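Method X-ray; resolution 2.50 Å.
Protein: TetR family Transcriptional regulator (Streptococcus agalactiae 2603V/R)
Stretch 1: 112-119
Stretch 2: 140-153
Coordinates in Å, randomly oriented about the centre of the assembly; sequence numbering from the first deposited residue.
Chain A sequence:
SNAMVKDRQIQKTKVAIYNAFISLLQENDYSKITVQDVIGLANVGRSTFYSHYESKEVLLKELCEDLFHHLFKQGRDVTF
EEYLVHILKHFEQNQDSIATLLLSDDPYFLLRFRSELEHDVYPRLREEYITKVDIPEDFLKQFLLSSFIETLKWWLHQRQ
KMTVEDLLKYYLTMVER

Stretch 1, residues 112-119: RFRSELEH
Stretch 2 (140-153) LKQFLLSSFIETLK

Both stretches are helical throughout and belong to longer helices of one chain. Their axes come within 10.6 Å of each other, and their N-to-C directions differ by 125°, so the helices cross obliquely, nearer antiparallel than parallel. The register is set by Leu 117 and Leu 145, whose CA atoms lie 7.1 Å apart. The contact buries 483 Å², summed over both sides.

Stretch 2 keeps regular i to i+4 hydrogen bonding, as in Ile 149 N to Leu 145 O at 3.1 Å. Its contact face follows from that periodicity: the CA-to-CB bonds of Lys 141, Leu 145, Phe 148, Ile 149 and Leu 152 all point toward stretch 1. Stretch 1 begins with similar bonding, Glu 116 N to Arg 112 O at 3.1 Å, and widens into a pi-type turn at 117-119.

Arg 112 takes no part in the contact; its NH1 instead forms a salt bridge with Glu 116 OE2 at 3.4 Å, a weak hydrogen bond. Phe 113 starts sideways, but chi1 of 175° (t) and chi2 of 54° bring its ring end nearer, with CZ 4.1 Å from Leu 152 CD2. That methyl lies at the ring edge, near its plane, and both residues are buried.

Arg 114 also starts sideways. Chi1 to chi3 all t (-166°, 154°, -177°) extend the chain along stretch 2, and chi4 is -48°. Its aliphatic part packs on a methyl, CD to Ile 149 CD1 at 3.5 Å, while one guanidinium face covers Leu 145 CB, 3.6 Å from NH2. The partly exposed charge is balanced within its own helix by a salt bridge from NH1 to Glu 118 OE2 at 3.4 Å. Ser 115 points away.

Leu 117 is the buried centre of stretch 1. Pointing toward stretch 2 with chi1 -66° (m) and chi2 171° (t), it sets CD1 3.6 Å from Ile 149 CG1 and CD2 3.6 Å from Phe 148 CE2, while CB lies 4.2 Å from Leu 145 CD1. A branched apolar side chain suits this pocket. Ile 149 is m, t; Phe 148 has chi1 177° (t) and chi2 84°; Leu 145 lies between wells at -112° and 20°.

Glu 118, sideways with chi1 -81° (m) and chi2 -166° (t), lays CG 3.4 Å from Leu 145 CD2. Lys 141, with all four chi angles t, reaches out to donate a hydrogen bond from NZ to Glu 118 OE1 at 3.1 Å, part of a salt bridge between partly exposed residues. His 119 makes no contact.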

# COMPACT_ATOMS: atom_id res chain seq x y z
N ARG A 112 4.16 11.64 5.70
CA ARG A 112 5.24 12.28 6.43
C ARG A 112 6.33 11.28 6.86
O ARG A 112 7.51 11.63 6.96
CB ARG A 112 4.70 13.10 7.61
CG ARG A 112 4.39 14.56 7.24
CD ARG A 112 5.66 15.43 7.14
NE ARG A 112 6.67 15.10 8.16
CZ ARG A 112 6.51 15.26 9.49
NH1 ARG A 112 7.50 14.94 10.34
NH2 ARG A 112 5.37 15.74 9.99
N PHE A 113 5.92 10.03 7.06
CA PHE A 113 6.85 8.99 7.45
C PHE A 113 7.73 8.61 6.26
O PHE A 113 8.95 8.55 6.37
CB PHE A 113 6.10 7.78 7.99
CG PHE A 113 6.97 6.60 8.31
CD1 PHE A 113 8.07 6.72 9.16
CD2 PHE A 113 6.67 5.35 7.79
CE1 PHE A 113 8.87 5.60 9.46
CE2 PHE A 113 7.47 4.23 8.09
CZ PHE A 113 8.56 4.37 8.93
N ARG A 114 7.12 8.39 5.10
CA ARG A 114 7.91 8.07 3.93
C ARG A 114 8.89 9.21 3.67
O ARG A 114 10.00 8.98 3.21
CB ARG A 114 7.04 7.80 2.71
CG ARG A 114 7.80 7.13 1.57
CD ARG A 114 6.86 6.30 0.67
NE ARG A 114 7.58 5.61 -0.40
CZ ARG A 114 8.48 6.18 -1.21
NH1 ARG A 114 8.79 7.47 -1.06
NH2 ARG A 114 9.06 5.48 -2.17
N SER A 115 8.50 10.43 3.99
CA SER A 115 9.36 11.57 3.71
C SER A 115 10.56 11.65 4.65
O SER A 115 11.61 12.16 4.27
CB SER A 115 8.56 12.87 3.75
OG SER A 115 9.43 13.99 3.78
N GLU A 116 10.41 11.17 5.87
CA GLU A 116 11.54 11.15 6.79
C GLU A 116 12.56 10.09 6.36
O GLU A 116 13.76 10.36 6.30
CB GLU A 116 11.08 10.93 8.24
CG GLU A 116 10.19 12.06 8.76
CD GLU A 116 10.94 13.37 8.98
OE1 GLU A 116 12.10 13.32 9.48
OE2 GLU A 116 10.37 14.45 8.67
N LEU A 117 12.06 8.90 6.05
CA LEU A 117 12.86 7.86 5.41
C LEU A 117 13.67 8.38 4.23
O LEU A 117 14.83 8.07 4.09
CB LEU A 117 11.97 6.70 4.97
CG LEU A 117 11.31 5.90 6.10
CD1 LEU A 117 10.26 4.92 5.55
CD2 LEU A 117 12.36 5.16 6.91
N GLU A 118 13.07 9.23 3.40
CA GLU A 118 13.79 9.80 2.27
C GLU A 118 14.96 10.68 2.68
O GLU A 118 15.92 10.82 1.93
CB GLU A 118 12.87 10.64 1.38
CG GLU A 118 12.03 9.88 0.40
CD GLU A 118 11.43 10.79 -0.66
OE1 GLU A 118 12.10 11.78 -1.05
OE2 GLU A 118 10.28 10.52 -1.10
N HIS A 119 14.86 11.31 3.83
CA HIS A 119 15.85 12.31 4.22
C HIS A 119 16.93 11.72 5.12
O HIS A 119 18.10 12.13 5.08
CB HIS A 119 15.15 13.47 4.92
CG HIS A 119 16.06 14.59 5.31
ND1 HIS A 119 16.51 15.53 4.41
CD2 HIS A 119 16.57 14.94 6.52
CE1 HIS A 119 17.27 16.41 5.04
NE2 HIS A 119 17.32 16.07 6.32
N LEU A 140 16.08 2.60 -8.03
CA LEU A 140 16.73 2.29 -6.77
C LEU A 140 15.95 2.97 -5.63
O LEU A 140 15.50 2.31 -4.68
CB LEU A 140 18.19 2.74 -6.80
CG LEU A 140 19.24 1.66 -6.52
CD1 LEU A 140 18.75 0.28 -6.94
CD2 LEU A 140 20.52 2.02 -7.25
N LYS A 141 15.76 4.28 -5.73
CA LYS A 141 15.14 4.99 -4.64
C LYS A 141 13.83 4.29 -4.31
O LYS A 141 13.62 3.90 -3.15
CB LYS A 141 14.91 6.46 -4.96
CG LYS A 141 14.56 7.26 -3.72
CD LYS A 141 14.26 8.70 -4.06
CE LYS A 141 14.36 9.56 -2.82
NZ LYS A 141 14.20 10.99 -3.16
N GLN A 142 12.99 4.11 -5.33
CA GLN A 142 11.64 3.56 -5.17
C GLN A 142 11.59 2.10 -4.66
O GLN A 142 10.79 1.75 -3.80
CB GLN A 142 10.86 3.68 -6.48
CG GLN A 142 9.64 2.76 -6.60
CD GLN A 142 9.98 1.36 -7.07
OE1 GLN A 142 10.84 1.18 -7.92
NE2 GLN A 142 9.30 0.35 -6.52
N PHE A 143 12.45 1.25 -5.17
CA PHE A 143 12.45 -0.14 -4.71
C PHE A 143 12.87 -0.25 -3.23
O PHE A 143 12.39 -1.11 -2.49
CB PHE A 143 13.38 -0.96 -5.58
CG PHE A 143 13.32 -2.45 -5.33
CD1 PHE A 143 12.59 -3.28 -6.17
CD2 PHE A 143 14.04 -3.02 -4.28
CE1 PHE A 143 12.56 -4.67 -5.96
CE2 PHE A 143 14.02 -4.40 -4.06
CZ PHE A 143 13.28 -5.22 -4.89
N LEU A 144 13.77 0.63 -2.82
CA LEU A 144 14.42 0.50 -1.52
C LEU A 144 13.49 1.02 -0.41
O LEU A 144 13.24 0.32 0.58
CB LEU A 144 15.73 1.30 -1.53
CG LEU A 144 17.10 0.64 -1.51
CD1 LEU A 144 17.02 -0.85 -1.64
CD2 LEU A 144 17.96 1.24 -2.60
N LEU A 145 13.00 2.24 -0.60
CA LEU A 145 12.12 2.89 0.36
C LEU A 145 10.86 2.09 0.52
O LEU A 145 10.43 1.82 1.64
CB LEU A 145 11.78 4.31 -0.09
CG LEU A 145 12.37 5.41 0.78
CD1 LEU A 145 13.53 4.90 1.57
CD2 LEU A 145 12.80 6.59 -0.08
N SER A 146 10.27 1.69 -0.60
CA SER A 146 9.01 0.98 -0.54
C SER A 146 9.15 -0.43 0.03
O SER A 146 8.25 -0.92 0.72
CB SER A 146 8.35 0.93 -1.92
OG SER A 146 7.78 -0.35 -2.12
N SER A 147 10.27 -1.10 -0.24
CA SER A 147 10.45 -2.43 0.31
C SER A 147 10.81 -2.35 1.82
O SER A 147 10.57 -3.28 2.59
CB SER A 147 11.53 -3.18 -0.44
OG SER A 147 12.80 -2.77 0.02
N PHE A 148 11.39 -1.23 2.23
CA PHE A 148 11.60 -1.05 3.66
C PHE A 148 10.25 -0.91 4.37
O PHE A 148 9.96 -1.69 5.29
CB PHE A 148 12.53 0.14 3.95
CG PHE A 148 12.73 0.40 5.41
CD1 PHE A 148 13.69 -0.30 6.12
CD2 PHE A 148 11.95 1.33 6.08
CE1 PHE A 148 13.87 -0.06 7.45
CE2 PHE A 148 12.14 1.58 7.41
CZ PHE A 148 13.09 0.88 8.10
N ILE A 149 9.43 0.05 3.92
CA ILE A 149 8.10 0.25 4.51
C ILE A 149 7.28 -1.03 4.50
O ILE A 149 6.65 -1.37 5.51
CB ILE A 149 7.29 1.36 3.82
CG1 ILE A 149 8.08 2.67 3.79
CG2 ILE A 149 6.02 1.63 4.60
CD1 ILE A 149 7.36 3.77 3.08
N GLU A 150 7.30 -1.75 3.40
CA GLU A 150 6.52 -2.98 3.31
C GLU A 150 7.08 -4.14 4.15
O GLU A 150 6.32 -4.88 4.77
CB GLU A 150 6.32 -3.41 1.85
CG GLU A 150 4.86 -3.57 1.47
CD GLU A 150 4.10 -2.25 1.48
OE1 GLU A 150 4.60 -1.25 0.92
OE2 GLU A 150 2.99 -2.22 2.06
N THR A 151 8.40 -4.31 4.19
CA THR A 151 8.92 -5.33 5.09
C THR A 151 8.36 -5.05 6.48
O THR A 151 7.77 -5.93 7.12
CB THR A 151 10.46 -5.35 5.14
OG1 THR A 151 10.96 -5.90 3.92
CG2 THR A 151 10.98 -6.21 6.32
N LEU A 152 8.51 -3.80 6.91
CA LEU A 152 8.08 -3.29 8.22
C LEU A 152 6.59 -3.57 8.53
O LEU A 152 6.29 -4.21 9.54
CB LEU A 152 8.39 -1.80 8.29
CG LEU A 152 7.77 -1.05 9.45
CD1 LEU A 152 8.00 -1.82 10.72
CD2 LEU A 152 8.38 0.33 9.55
N LYS A 153 5.68 -3.14 7.66
CA LYS A 153 4.25 -3.44 7.85
C LYS A 153 4.02 -4.93 8.03
O LYS A 153 3.25 -5.34 8.89
CB LYS A 153 3.39 -2.95 6.67
CG LYS A 153 3.03 -1.48 6.71
CD LYS A 153 2.73 -0.98 5.31
CE LYS A 153 1.27 -0.56 5.13
NZ LYS A 153 0.66 -1.18 3.91